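Local coordinates for protein glycosyl transferase (Staphylococcus aureus, PDB 5U02) that belongs to the TarS family of glycosyl transferases and is modelled here as a helical linker domain followed by beta-rich C-terminal domains, at residues A[33-38]-A[65-69]; A[42-46]-A[58-62]; A[77-81]-A[130-134]; A[80-84]-A[99-103]; A[94-99]-A[122-126]. All blocks are in the same frame, centred on the assembly; numbering follows the deposited sequence.

Interaction 1. Residues A[33-38]-A[65-69]; sequences FLNRHF and FIQAV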
# COMPACT_ATOMS: atom_id res chain seq x y z
N PHE A 33 -4.08 -43.17 5.06
CA PHE A 33 -3.57 -43.89 3.91
C PHE A 33 -3.70 -43.06 2.63
O PHE A 33 -2.76 -43.01 1.83
CB PHE A 33 -4.29 -45.24 3.79
CG PHE A 33 -4.17 -45.88 2.43
CD1 PHE A 33 -2.93 -46.09 1.85
CD2 PHE A 33 -5.31 -46.28 1.75
CE1 PHE A 33 -2.84 -46.67 0.61
CE2 PHE A 33 -5.22 -46.87 0.50
CZ PHE A 33 -3.98 -47.07 -0.07
N LEU A 34 -4.84 -42.40 2.41
CA LEU A 34 -4.99 -41.64 1.17
C LEU A 34 -4.62 -40.18 1.28
O LEU A 34 -4.57 -39.49 0.26
CB LEU A 34 -6.41 -41.72 0.59
CG LEU A 34 -6.96 -43.13 0.36
CD1 LEU A 34 -7.66 -43.69 1.58
CD2 LEU A 34 -7.83 -43.20 -0.88
N ASN A 35 -4.36 -39.66 2.48
CA ASN A 35 -3.69 -38.37 2.53
C ASN A 35 -2.30 -38.52 1.93
O ASN A 35 -1.86 -37.69 1.12
CB ASN A 35 -3.65 -37.87 3.98
CG ASN A 35 -5.03 -37.53 4.52
OD1 ASN A 35 -5.96 -37.25 3.77
ND2 ASN A 35 -5.17 -37.57 5.84
N ARG A 36 -1.62 -39.61 2.27
CA ARG A 36 -0.24 -39.78 1.84
C ARG A 36 -0.15 -40.16 0.37
O ARG A 36 0.67 -39.60 -0.37
CB ARG A 36 0.44 -40.85 2.69
CG ARG A 36 1.31 -40.36 3.85
CD ARG A 36 2.47 -41.33 3.97
NE ARG A 36 2.03 -42.68 4.28
CZ ARG A 36 2.26 -43.72 3.49
NH1 ARG A 36 2.89 -43.53 2.34
NH2 ARG A 36 1.84 -44.94 3.87
N HIS A 37 -0.96 -41.15 -0.05
CA HIS A 37 -0.91 -41.66 -1.41
C HIS A 37 -1.21 -40.57 -2.44
O HIS A 37 -0.55 -40.50 -3.48
CB HIS A 37 -1.89 -42.84 -1.52
CG HIS A 37 -2.30 -43.18 -2.92
ND1 HIS A 37 -1.58 -44.03 -3.74
CD2 HIS A 37 -3.37 -42.79 -3.64
CE1 HIS A 37 -2.20 -44.15 -4.90
NE2 HIS A 37 -3.29 -43.40 -4.87
N PHE A 38 -2.22 -39.73 -2.18
CA PHE A 38 -2.49 -38.60 -3.06
C PHE A 38 -1.41 -37.52 -2.95
O PHE A 38 -1.27 -36.72 -3.88
CB PHE A 38 -3.88 -37.96 -2.78
CG PHE A 38 -5.07 -38.66 -3.47
CD1 PHE A 38 -5.73 -39.73 -2.89
CD2 PHE A 38 -5.57 -38.19 -4.68
CE1 PHE A 38 -6.80 -40.35 -3.49
CE2 PHE A 38 -6.65 -38.81 -5.29
CZ PHE A 38 -7.26 -39.90 -4.69
N PHE A 65 -10.83 -48.20 -7.73
CA PHE A 65 -10.12 -48.18 -6.46
C PHE A 65 -10.80 -47.24 -5.46
O PHE A 65 -11.08 -47.63 -4.33
CB PHE A 65 -8.66 -47.78 -6.70
CG PHE A 65 -7.98 -47.16 -5.51
CD1 PHE A 65 -7.41 -45.89 -5.61
CD2 PHE A 65 -7.88 -47.83 -4.30
CE1 PHE A 65 -6.78 -45.31 -4.52
CE2 PHE A 65 -7.25 -47.25 -3.21
CZ PHE A 65 -6.70 -45.99 -3.33
N ILE A 66 -11.09 -46.00 -5.88
CA ILE A 66 -11.79 -45.07 -5.00
C ILE A 66 -13.23 -45.51 -4.75
O ILE A 66 -13.83 -45.12 -3.74
CB ILE A 66 -11.70 -43.64 -5.57
CG1 ILE A 66 -10.24 -43.20 -5.69
CG2 ILE A 66 -12.44 -42.64 -4.70
CD1 ILE A 66 -9.53 -43.09 -4.37
N GLN A 67 -13.80 -46.35 -5.62
CA GLN A 67 -15.11 -46.91 -5.34
C GLN A 67 -15.08 -47.82 -4.11
O GLN A 67 -16.11 -47.99 -3.44
CB GLN A 67 -15.64 -47.69 -6.55
CG GLN A 67 -16.54 -46.88 -7.47
CD GLN A 67 -16.59 -47.44 -8.88
OE1 GLN A 67 -16.22 -48.59 -9.11
NE2 GLN A 67 -17.06 -46.63 -9.82
N ALA A 68 -13.92 -48.40 -3.80
CA ALA A 68 -13.83 -49.36 -2.71
C ALA A 68 -13.83 -48.69 -1.34
O ALA A 68 -14.20 -49.33 -0.35
CB ALA A 68 -12.57 -50.21 -2.86
N VAL A 69 -13.41 -47.43 -1.25
CA VAL A 69 -13.37 -46.74 0.04
C VAL A 69 -14.73 -46.07 0.27
O VAL A 69 -15.29 -45.47 -0.65
CB VAL A 69 -12.22 -45.73 0.11
CG1 VAL A 69 -10.91 -46.45 0.33
CG2 VAL A 69 -12.14 -44.91 -1.16
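Phe33 and His37, one helical turn apart on helix 23-40, both hold chi1 in the t well (162° and 161°), so their rings reach across to the same partner, Phe65. The Phe65 side chain is likewise t. Its edge is directed at the face of His37 in an offset edge-to-face pair, with centroids 5.7 Å apart and planes at 76°; the closest atoms are His37 NE2 and Phe65 CE1, at 4.0 Å. Phe33 CE2 lies 4.2 Å from Phe65 CZ. This is helix-to-helix packing inside the helical linker domain, between helix 23-40 and the last turn of helix 56-68, and Met9 of helix 2-17 touches all three side chains. Leu34, with chi1 m and chi2 near 88°, sends CD2 to 3.9 Å from both Phe65 CZ and Ile66 CD1, while its CD1 is 4.4 Å from Val69 CG1. Ile66 starts out sideways, yet with chi1 and chi2 both m, Ile66 CD1 arrives 3.9 Å from Phe38 CZ, near the plane of that ring at its edge.

Interaction 2. Residues A[42-46]-A[58-62]; sequences RTNGF and WINAL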
# COMPACT_ATOMS: atom_id res chain seq x y z
N ARG A 42 2.02 -41.63 -7.66
CA ARG A 42 1.69 -41.33 -9.04
C ARG A 42 0.40 -40.54 -9.18
O ARG A 42 0.21 -39.85 -10.20
CB ARG A 42 1.54 -42.63 -9.83
CG ARG A 42 2.64 -42.93 -10.79
CD ARG A 42 2.15 -43.99 -11.76
NE ARG A 42 3.09 -45.08 -11.97
CZ ARG A 42 2.95 -46.29 -11.43
NH1 ARG A 42 1.92 -46.56 -10.64
NH2 ARG A 42 3.85 -47.23 -11.67
N THR A 43 -0.50 -40.63 -8.20
CA THR A 43 -1.82 -40.03 -8.34
C THR A 43 -1.77 -38.50 -8.28
O THR A 43 -2.62 -37.84 -8.87
CB THR A 43 -2.75 -40.59 -7.26
OG1 THR A 43 -2.68 -42.02 -7.26
CG2 THR A 43 -4.20 -40.19 -7.52
N ASN A 44 -0.78 -37.93 -7.59
CA ASN A 44 -0.70 -36.48 -7.43
C ASN A 44 -0.51 -35.80 -8.77
O ASN A 44 0.50 -36.00 -9.45
CB ASN A 44 0.43 -36.12 -6.48
CG ASN A 44 0.34 -34.69 -5.98
OD1 ASN A 44 -0.21 -33.81 -6.64
ND2 ASN A 44 0.88 -34.45 -4.79
N GLY A 45 -1.49 -34.98 -9.16
CA GLY A 45 -1.39 -34.20 -10.38
C GLY A 45 -1.22 -35.01 -11.64
O GLY A 45 -0.61 -34.54 -12.60
N PHE A 46 -1.76 -36.24 -11.67
CA PHE A 46 -1.61 -37.05 -12.88
C PHE A 46 -2.34 -36.42 -14.05
O PHE A 46 -1.93 -36.59 -15.20
CB PHE A 46 -2.10 -38.49 -12.63
CG PHE A 46 -3.58 -38.70 -12.84
CD1 PHE A 46 -4.09 -38.97 -14.10
CD2 PHE A 46 -4.45 -38.69 -11.77
CE1 PHE A 46 -5.44 -39.18 -14.30
CE2 PHE A 46 -5.81 -38.90 -11.95
CZ PHE A 46 -6.30 -39.14 -13.22
N TRP A 58 -6.48 -43.80 -16.98
CA TRP A 58 -6.11 -43.68 -15.58
C TRP A 58 -7.33 -43.60 -14.67
O TRP A 58 -7.34 -44.21 -13.59
CB TRP A 58 -5.24 -42.44 -15.38
CG TRP A 58 -3.79 -42.66 -15.65
CD1 TRP A 58 -3.22 -42.99 -16.85
CD2 TRP A 58 -2.72 -42.54 -14.71
NE1 TRP A 58 -1.86 -43.10 -16.70
CE2 TRP A 58 -1.53 -42.83 -15.40
CE3 TRP A 58 -2.66 -42.23 -13.35
CZ2 TRP A 58 -0.29 -42.81 -14.77
CZ3 TRP A 58 -1.43 -42.21 -12.73
CH2 TRP A 58 -0.26 -42.49 -13.44
N ILE A 59 -8.36 -42.86 -15.08
CA ILE A 59 -9.46 -42.56 -14.18
C ILE A 59 -10.36 -43.77 -13.96
O ILE A 59 -11.04 -43.85 -12.93
CB ILE A 59 -10.24 -41.34 -14.71
CG1 ILE A 59 -11.25 -40.84 -13.67
CG2 ILE A 59 -10.93 -41.66 -16.03
CD1 ILE A 59 -10.61 -40.22 -12.44
N ASN A 60 -10.37 -44.74 -14.88
CA ASN A 60 -11.17 -45.95 -14.66
C ASN A 60 -10.65 -46.72 -13.45
O ASN A 60 -11.42 -47.06 -12.54
CB ASN A 60 -11.17 -46.87 -15.88
CG ASN A 60 -10.98 -46.17 -17.16
OD1 ASN A 60 -9.92 -46.18 -17.68
ND2 ASN A 60 -12.00 -45.56 -17.67
N ALA A 61 -9.35 -47.02 -13.44
CA ALA A 61 -8.75 -47.78 -12.35
C ALA A 61 -8.81 -47.02 -11.03
O ALA A 61 -9.12 -47.59 -9.99
CB ALA A 61 -7.32 -48.14 -12.69
N LEU A 62 -8.46 -45.73 -11.06
CA LEU A 62 -8.66 -44.87 -9.90
C LEU A 62 -10.11 -44.91 -9.44
O LEU A 62 -10.39 -44.97 -8.24
CB LEU A 62 -8.23 -43.44 -10.23
CG LEU A 62 -8.04 -42.46 -9.08
CD1 LEU A 62 -6.76 -42.76 -8.33
CD2 LEU A 62 -8.04 -41.03 -9.60
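A type II beta turn from Thr43 to Phe46 carries the chain from helix 23-40 into the short helix 46-49, and its side chains pack on helix 56-68 of the linker domain. Arg42 begins the walk: its CD comes within 3.3 Å of Trp58 CH2, and the side chain also makes a cation-pi contact with Phe5. Thr43 keeps its methyl on the apolar side, CG2 lying 3.7 Å from Leu62 CD1, while its OG1 is hydrogen-bonded to Tyr6. Asn44 and Gly45 form the turn's corner, away from the helix; Gly45 has a positive phi (60°), as the third position of a type II turn requires, and sits at the N-cap of helix 46-49. The closing bond from Phe46 N to Thr43 O is weak at 3.3 Å. Phe46 adopts chi1 p, which sets its ring nearly parallel to the six-membered ring of Trp58 (15°) but slid aside, centroids 5.1 Å apart. Phe46 CE2 is 3.9 Å from Leu62 CD2, and Phe46 CE1 is 3.4 Å from Trp58 CB.

Interaction 3. Residues A[77-81]-A[130-134]; sequences VMSKL and EGIDI
One serine hydroxyl takes up the backbone NH that follows a beta bulge: Asp133 N donates to Ser79 OG over 2.9 Å with a nearly straight N-H...O angle of 175°. The bulge is a classic G1 type, in which Gly131 and Ile132 both face Leu118 of the adjoining strand, and Gly131 takes the positive phi this needs (80/45). Ile132 returns to extended angles (-94/120) and Asp133 follows at -62/157. In the other segment Val77 and Met78 are extended; Ser79 (-60/-36) and Lys80 (-73/-5) then turn the chain, and Leu81 N bonds to Met78 O at 3.0 Å. The closest CA pair is Ser79 with Ile132, 5.0 Å apart. Ser79 points toward the strand with chi1 p (54°), which brings OG to the Asp133 amide while its CB lies 3.4 Å from Gly131 O. Beside it, Ile132, chi1 m and chi2 t, places CG2 3.6 Å from Lys80 CA and 3.8 Å from Lys80 CB. The Lys80 CA-to-CB bond runs sideways and, with chi1 p, the rest of the side chain departs from the strand. Strand 129-132 is an outer strand of the small three-stranded antiparallel sheet, and the turn it meets leads into helix 82-89; behind that turn, Val77 and Leu81 pack against helix 23-40, where Asn35 OD1 accepts a hydrogen bond from Met78 N.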
# COMPACT_ATOMS: atom_id res chain seq x y z
N VAL A 77 -10.49 -37.03 5.60
CA VAL A 77 -9.32 -36.83 4.74
C VAL A 77 -9.09 -35.33 4.55
O VAL A 77 -9.95 -34.50 4.83
CB VAL A 77 -9.49 -37.55 3.39
CG1 VAL A 77 -9.74 -39.04 3.62
CG2 VAL A 77 -10.62 -36.94 2.59
N MET A 78 -7.88 -35.00 4.08
CA MET A 78 -7.53 -33.61 3.82
C MET A 78 -8.55 -32.96 2.89
O MET A 78 -8.94 -33.54 1.88
CB MET A 78 -6.13 -33.54 3.20
CG MET A 78 -5.03 -34.00 4.13
SD MET A 78 -3.44 -34.16 3.28
CE MET A 78 -3.44 -32.67 2.29
N SER A 79 -8.97 -31.74 3.25
CA SER A 79 -10.17 -31.15 2.66
C SER A 79 -10.05 -31.01 1.15
O SER A 79 -11.04 -31.18 0.43
CB SER A 79 -10.46 -29.79 3.30
OG SER A 79 -9.32 -28.94 3.24
N LYS A 80 -8.86 -30.70 0.64
CA LYS A 80 -8.72 -30.43 -0.78
C LYS A 80 -8.83 -31.69 -1.64
O LYS A 80 -8.84 -31.57 -2.87
CB LYS A 80 -7.39 -29.71 -1.05
CG LYS A 80 -6.20 -30.61 -1.33
CD LYS A 80 -4.89 -29.85 -1.11
CE LYS A 80 -3.85 -30.20 -2.16
NZ LYS A 80 -4.10 -29.48 -3.44
N LEU A 81 -8.93 -32.87 -1.03
CA LEU A 81 -9.06 -34.11 -1.79
C LEU A 81 -10.51 -34.52 -2.02
O LEU A 81 -10.77 -35.34 -2.91
CB LEU A 81 -8.32 -35.24 -1.07
CG LEU A 81 -6.80 -35.08 -1.04
CD1 LEU A 81 -6.18 -36.04 -0.04
CD2 LEU A 81 -6.23 -35.29 -2.43
N GLU A 130 -17.35 -27.59 -0.08
CA GLU A 130 -17.23 -26.50 0.88
C GLU A 130 -16.16 -26.80 1.92
O GLU A 130 -15.94 -27.96 2.29
CB GLU A 130 -18.58 -26.23 1.56
CG GLU A 130 -19.76 -26.36 0.60
CD GLU A 130 -20.93 -25.44 0.95
OE1 GLU A 130 -22.08 -25.93 0.97
OE2 GLU A 130 -20.70 -24.24 1.20
N GLY A 131 -15.48 -25.75 2.37
CA GLY A 131 -14.52 -25.85 3.46
C GLY A 131 -13.15 -26.39 3.08
O GLY A 131 -12.60 -27.23 3.79
N ILE A 132 -12.59 -25.89 1.98
CA ILE A 132 -11.32 -26.38 1.47
C ILE A 132 -10.20 -25.51 2.02
O ILE A 132 -10.17 -24.30 1.78
CB ILE A 132 -11.31 -26.39 -0.07
CG1 ILE A 132 -12.55 -27.11 -0.59
CG2 ILE A 132 -10.04 -27.04 -0.59
CD1 ILE A 132 -12.61 -27.23 -2.10
N ASP A 133 -9.27 -26.13 2.76
CA ASP A 133 -8.15 -25.40 3.35
C ASP A 133 -7.28 -24.77 2.27
O ASP A 133 -7.25 -25.21 1.12
CB ASP A 133 -7.31 -26.34 4.22
CG ASP A 133 -7.88 -26.52 5.62
OD1 ASP A 133 -8.86 -25.84 5.96
OD2 ASP A 133 -7.34 -27.35 6.38
N ILE A 134 -6.54 -23.73 2.66
CA ILE A 134 -5.63 -23.03 1.76
C ILE A 134 -4.21 -23.38 2.17
O ILE A 134 -3.75 -23.00 3.26
CB ILE A 134 -5.86 -21.51 1.77
CG1 ILE A 134 -7.34 -21.19 1.56
CG2 ILE A 134 -5.01 -20.85 0.70
CD1 ILE A 134 -7.59 -19.76 1.14

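Interaction 4. Residues A[80-84]-A[99-103]; sequences KLRPL and VEESY
Val99 CG1 sits at the apolar centre, 4.0 Å from Pro83 CB and 3.9 Å from Leu84 CD2. Val99 has chi1 t; Leu84 has chi1 m with chi2 at 148°, so that its end swings inward although CA-to-CB points sideways. Leu84 CD2 also lies 3.6 Å from Glu100 CG, and Leu84 CD1 is 4.4 Å from Tyr103 CE2, at the ring's edge. The segments run in roughly opposite senses, with closest CA pairs Pro83-Val99 at 7.2 Å and Lys80-Tyr103 at 8.8 Å, as in a helical hairpin. Residues 82-84 and 99-103 are helical. Tyr103, chi1 m and chi2 -28°, passes its hydroxyl 3.6 Å from Pro83 CG and donates it to Lys80 O at 2.8 Å, a carbonyl near the N-terminal end of helix 82-89. At the polar edge Lys80, chi1 p, brings NZ to 3.6 Å from Tyr103 CD2. Glu100 turns its carboxylate to Ser47 N on helix 46-49; on other flanks, Phe122 and strand 129-132 close over Pro83 and Tyr103, and helix 23-40 packs against Leu81.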
# COMPACT_ATOMS: atom_id res chain seq x y z
N LYS A 80 -8.86 -30.70 0.64
CA LYS A 80 -8.72 -30.43 -0.78
C LYS A 80 -8.83 -31.69 -1.64
O LYS A 80 -8.84 -31.57 -2.87
CB LYS A 80 -7.39 -29.71 -1.05
CG LYS A 80 -6.20 -30.61 -1.33
CD LYS A 80 -4.89 -29.85 -1.11
CE LYS A 80 -3.85 -30.20 -2.16
NZ LYS A 80 -4.10 -29.48 -3.44
N LEU A 81 -8.93 -32.87 -1.03
CA LEU A 81 -9.06 -34.11 -1.79
C LEU A 81 -10.51 -34.52 -2.02
O LEU A 81 -10.77 -35.34 -2.91
CB LEU A 81 -8.32 -35.24 -1.07
CG LEU A 81 -6.80 -35.08 -1.04
CD1 LEU A 81 -6.18 -36.04 -0.04
CD2 LEU A 81 -6.23 -35.29 -2.43
N ARG A 82 -11.45 -33.99 -1.24
CA ARG A 82 -12.86 -34.33 -1.41
C ARG A 82 -13.36 -34.20 -2.85
O ARG A 82 -14.08 -35.11 -3.30
CB ARG A 82 -13.72 -33.48 -0.46
CG ARG A 82 -13.45 -33.73 1.01
CD ARG A 82 -13.92 -32.58 1.89
NE ARG A 82 -13.40 -32.71 3.25
CZ ARG A 82 -13.45 -31.76 4.18
NH1 ARG A 82 -14.01 -30.59 3.90
NH2 ARG A 82 -12.94 -31.98 5.39
N PRO A 83 -13.04 -33.15 -3.61
CA PRO A 83 -13.47 -33.13 -5.02
C PRO A 83 -12.85 -34.24 -5.85
O PRO A 83 -13.53 -34.80 -6.72
CB PRO A 83 -13.04 -31.74 -5.50
CG PRO A 83 -12.96 -30.91 -4.25
CD PRO A 83 -12.47 -31.85 -3.20
N LEU A 84 -11.58 -34.59 -5.61
CA LEU A 84 -10.94 -35.60 -6.44
C LEU A 84 -11.43 -37.00 -6.11
O LEU A 84 -11.53 -37.86 -6.99
CB LEU A 84 -9.42 -35.51 -6.28
CG LEU A 84 -8.84 -34.15 -6.66
CD1 LEU A 84 -7.61 -33.80 -5.83
CD2 LEU A 84 -8.54 -34.12 -8.14
N VAL A 99 -10.25 -29.70 -11.50
CA VAL A 99 -9.95 -29.47 -10.09
C VAL A 99 -8.45 -29.32 -9.88
O VAL A 99 -7.98 -28.31 -9.33
CB VAL A 99 -10.52 -30.61 -9.22
CG1 VAL A 99 -10.00 -30.48 -7.79
CG2 VAL A 99 -12.04 -30.58 -9.24
N GLU A 100 -7.67 -30.32 -10.29
CA GLU A 100 -6.22 -30.23 -10.21
C GLU A 100 -5.71 -29.00 -10.95
O GLU A 100 -4.83 -28.28 -10.44
CB GLU A 100 -5.57 -31.48 -10.77
CG GLU A 100 -5.70 -32.69 -9.89
CD GLU A 100 -4.77 -33.78 -10.33
OE1 GLU A 100 -4.33 -33.74 -11.50
OE2 GLU A 100 -4.45 -34.67 -9.51
N GLU A 101 -6.24 -28.74 -12.15
CA GLU A 101 -5.99 -27.46 -12.78
C GLU A 101 -6.44 -26.31 -11.90
O GLU A 101 -5.70 -25.35 -11.70
CB GLU A 101 -6.65 -27.37 -14.16
CG GLU A 101 -6.19 -28.41 -15.15
CD GLU A 101 -6.60 -28.10 -16.58
OE1 GLU A 101 -5.96 -28.64 -17.50
OE2 GLU A 101 -7.55 -27.32 -16.77
N SER A 102 -7.65 -26.39 -11.33
CA SER A 102 -8.13 -25.23 -10.56
C SER A 102 -7.23 -24.91 -9.36
O SER A 102 -7.12 -23.74 -8.98
CB SER A 102 -9.58 -25.44 -10.11
OG SER A 102 -10.48 -25.45 -11.20
N TYR A 103 -6.57 -25.91 -8.77
CA TYR A 103 -5.76 -25.62 -7.59
C TYR A 103 -4.48 -24.87 -7.93
O TYR A 103 -4.01 -24.07 -7.12
CB TYR A 103 -5.41 -26.91 -6.81
CG TYR A 103 -6.57 -27.53 -6.08
CD1 TYR A 103 -7.62 -26.76 -5.63
CD2 TYR A 103 -6.63 -28.90 -5.89
CE1 TYR A 103 -8.70 -27.33 -4.98
CE2 TYR A 103 -7.70 -29.49 -5.24
CZ TYR A 103 -8.74 -28.69 -4.79
OH TYR A 103 -9.81 -29.26 -4.15

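Interaction 5. Residues A[94-99]-A[122-126]; sequences DNYRTV and FNEGE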
# COMPACT_ATOMS: atom_id res chain seq x y z
N ASP A 94 -12.77 -34.85 -17.07
CA ASP A 94 -12.90 -33.45 -17.45
C ASP A 94 -12.97 -32.57 -16.21
O ASP A 94 -12.37 -31.49 -16.17
CB ASP A 94 -14.14 -33.23 -18.33
CG ASP A 94 -14.40 -31.76 -18.62
OD1 ASP A 94 -15.11 -31.10 -17.83
OD2 ASP A 94 -13.87 -31.26 -19.65
N ASN A 95 -13.68 -33.03 -15.19
CA ASN A 95 -13.76 -32.31 -13.92
C ASN A 95 -12.59 -32.63 -13.01
O ASN A 95 -12.16 -31.77 -12.24
CB ASN A 95 -15.08 -32.63 -13.21
CG ASN A 95 -16.28 -32.00 -13.88
OD1 ASN A 95 -17.20 -32.68 -14.33
ND2 ASN A 95 -16.29 -30.67 -13.94
N TYR A 96 -12.07 -33.86 -13.05
CA TYR A 96 -10.91 -34.20 -12.23
C TYR A 96 -9.72 -33.32 -12.59
O TYR A 96 -9.06 -32.77 -11.70
CB TYR A 96 -10.55 -35.68 -12.41
CG TYR A 96 -9.54 -36.19 -11.39
CD1 TYR A 96 -8.18 -35.92 -11.53
CD2 TYR A 96 -9.95 -36.94 -10.30
CE1 TYR A 96 -7.27 -36.38 -10.60
CE2 TYR A 96 -9.04 -37.41 -9.37
CZ TYR A 96 -7.70 -37.13 -9.53
OH TYR A 96 -6.79 -37.60 -8.60
N ARG A 97 -9.42 -33.19 -13.88
CA ARG A 97 -8.34 -32.30 -14.27
C ARG A 97 -8.67 -30.86 -13.92
O ARG A 97 -7.84 -30.15 -13.34
CB ARG A 97 -8.02 -32.45 -15.76
CG ARG A 97 -6.80 -31.66 -16.18
CD ARG A 97 -6.44 -31.89 -17.65
NE ARG A 97 -7.61 -31.99 -18.50
CZ ARG A 97 -7.98 -33.10 -19.15
NH1 ARG A 97 -7.24 -34.20 -19.07
NH2 ARG A 97 -9.07 -33.09 -19.91
N THR A 98 -9.90 -30.43 -14.22
CA THR A 98 -10.34 -29.08 -13.87
C THR A 98 -10.01 -28.75 -12.41
O THR A 98 -9.51 -27.67 -12.12
CB THR A 98 -11.84 -28.92 -14.13
OG1 THR A 98 -12.11 -29.09 -15.53
CG2 THR A 98 -12.31 -27.54 -13.69
N VAL A 99 -10.25 -29.70 -11.50
CA VAL A 99 -9.95 -29.47 -10.09
C VAL A 99 -8.45 -29.32 -9.88
O VAL A 99 -7.98 -28.31 -9.33
CB VAL A 99 -10.52 -30.61 -9.22
CG1 VAL A 99 -10.00 -30.48 -7.79
CG2 VAL A 99 -12.04 -30.58 -9.24
N PHE A 122 -16.60 -26.24 -9.51
CA PHE A 122 -15.54 -26.27 -10.51
C PHE A 122 -16.07 -26.10 -11.93
O PHE A 122 -15.33 -25.61 -12.80
CB PHE A 122 -14.75 -27.57 -10.39
CG PHE A 122 -13.88 -27.64 -9.16
CD1 PHE A 122 -12.61 -27.08 -9.15
CD2 PHE A 122 -14.34 -28.25 -8.01
CE1 PHE A 122 -11.82 -27.14 -8.02
CE2 PHE A 122 -13.56 -28.31 -6.88
CZ PHE A 122 -12.29 -27.76 -6.88
N ASN A 123 -17.31 -26.48 -12.19
CA ASN A 123 -17.91 -26.31 -13.51
C ASN A 123 -19.39 -26.01 -13.35
O ASN A 123 -19.98 -26.23 -12.29
CB ASN A 123 -17.69 -27.54 -14.40
CG ASN A 123 -16.41 -27.45 -15.23
OD1 ASN A 123 -16.37 -26.76 -16.25
ND2 ASN A 123 -15.37 -28.13 -14.78
N GLU A 124 -19.99 -25.51 -14.43
CA GLU A 124 -21.40 -25.13 -14.39
C GLU A 124 -22.28 -26.34 -14.14
O GLU A 124 -22.15 -27.37 -14.82
CB GLU A 124 -21.79 -24.44 -15.69
CG GLU A 124 -23.17 -23.80 -15.68
CD GLU A 124 -23.42 -22.93 -16.90
OE1 GLU A 124 -23.16 -23.40 -18.03
OE2 GLU A 124 -23.87 -21.78 -16.73
N GLY A 125 -23.18 -26.23 -13.16
CA GLY A 125 -24.10 -27.29 -12.83
C GLY A 125 -23.59 -28.29 -11.81
O GLY A 125 -24.39 -29.08 -11.28
N GLU A 126 -22.30 -28.29 -11.51
CA GLU A 126 -21.71 -29.23 -10.57
C GLU A 126 -21.91 -28.75 -9.13
O GLU A 126 -22.13 -27.55 -8.90
CB GLU A 126 -20.23 -29.41 -10.88
CG GLU A 126 -19.72 -30.83 -10.77
CD GLU A 126 -20.15 -31.73 -11.91
OE1 GLU A 126 -20.08 -32.97 -11.75
OE2 GLU A 126 -20.57 -31.20 -12.96
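Residues 122-126 belong to the loop of a beta hairpin that joins strands 117-121 and 129-132, and a type II beta turn from Asn123 to Glu126 shapes its tip; the side of helix 93-105 packs against it. Phe122 comes first and, with chi1 m, turns its ring face to Val99. The methyl CG2 of Val99 stands 3.3 Å above the centroid, only 5° off the ring normal, a close CH-pi contact made in the stretch where the two backbones come nearest (Val99 and Phe122 CA atoms 6.5 Å apart). The Phe122 carbonyl contributes too, its O lying 3.7 Å from Thr98 CG2. Asn123 is extended (-146/164) and directs its amide at the helix, where Asn123 ND2 gives a weak hydrogen bond to Thr98 OG1 (3.5 Å, 146°). That hydroxyl is itself a donor, to the carbonyl Asp94 O one turn earlier, over a very short 2.5 Å. Glu124 and Gly125 make the corner and stay clear of the helix; at phi 89° and psi -13° a side chain on Gly125 would collide with the carbonyl oxygen of Glu124, which explains the glycine. Glu126 swings back, its CB directed at the helix near Asn95, with Tyr87 and Asp92 touching its side chain. The turn is closed by Glu126 N donating to Asn123 O at 3.2 Å.

How the interactions relate
Interactions 1, 2 and 4 are buried, interaction 5 only partly, and interaction 3 lies at the surface. Helix 56-68 serves interactions 1 and 2, both within the helical bundle and free of hydrogen bonds between their segments: aromatic and aliphatic contacts do the work. Helix 93-105 serves 4 and 5, which share Val99, facing Pro83 and Leu84 in one and the Phe122 ring in the other. Tyr96, from 94-99, touches Phe46 and Leu62 of interaction 2, connecting the two groups. Interaction 3 joins the loop before helix 82-89 to strand 129-132, and interaction 5 joins helix 93-105 to the hairpin loop; there, as in 4, hydrogen bonds enter, and Lys80 takes part in both 3 and 4.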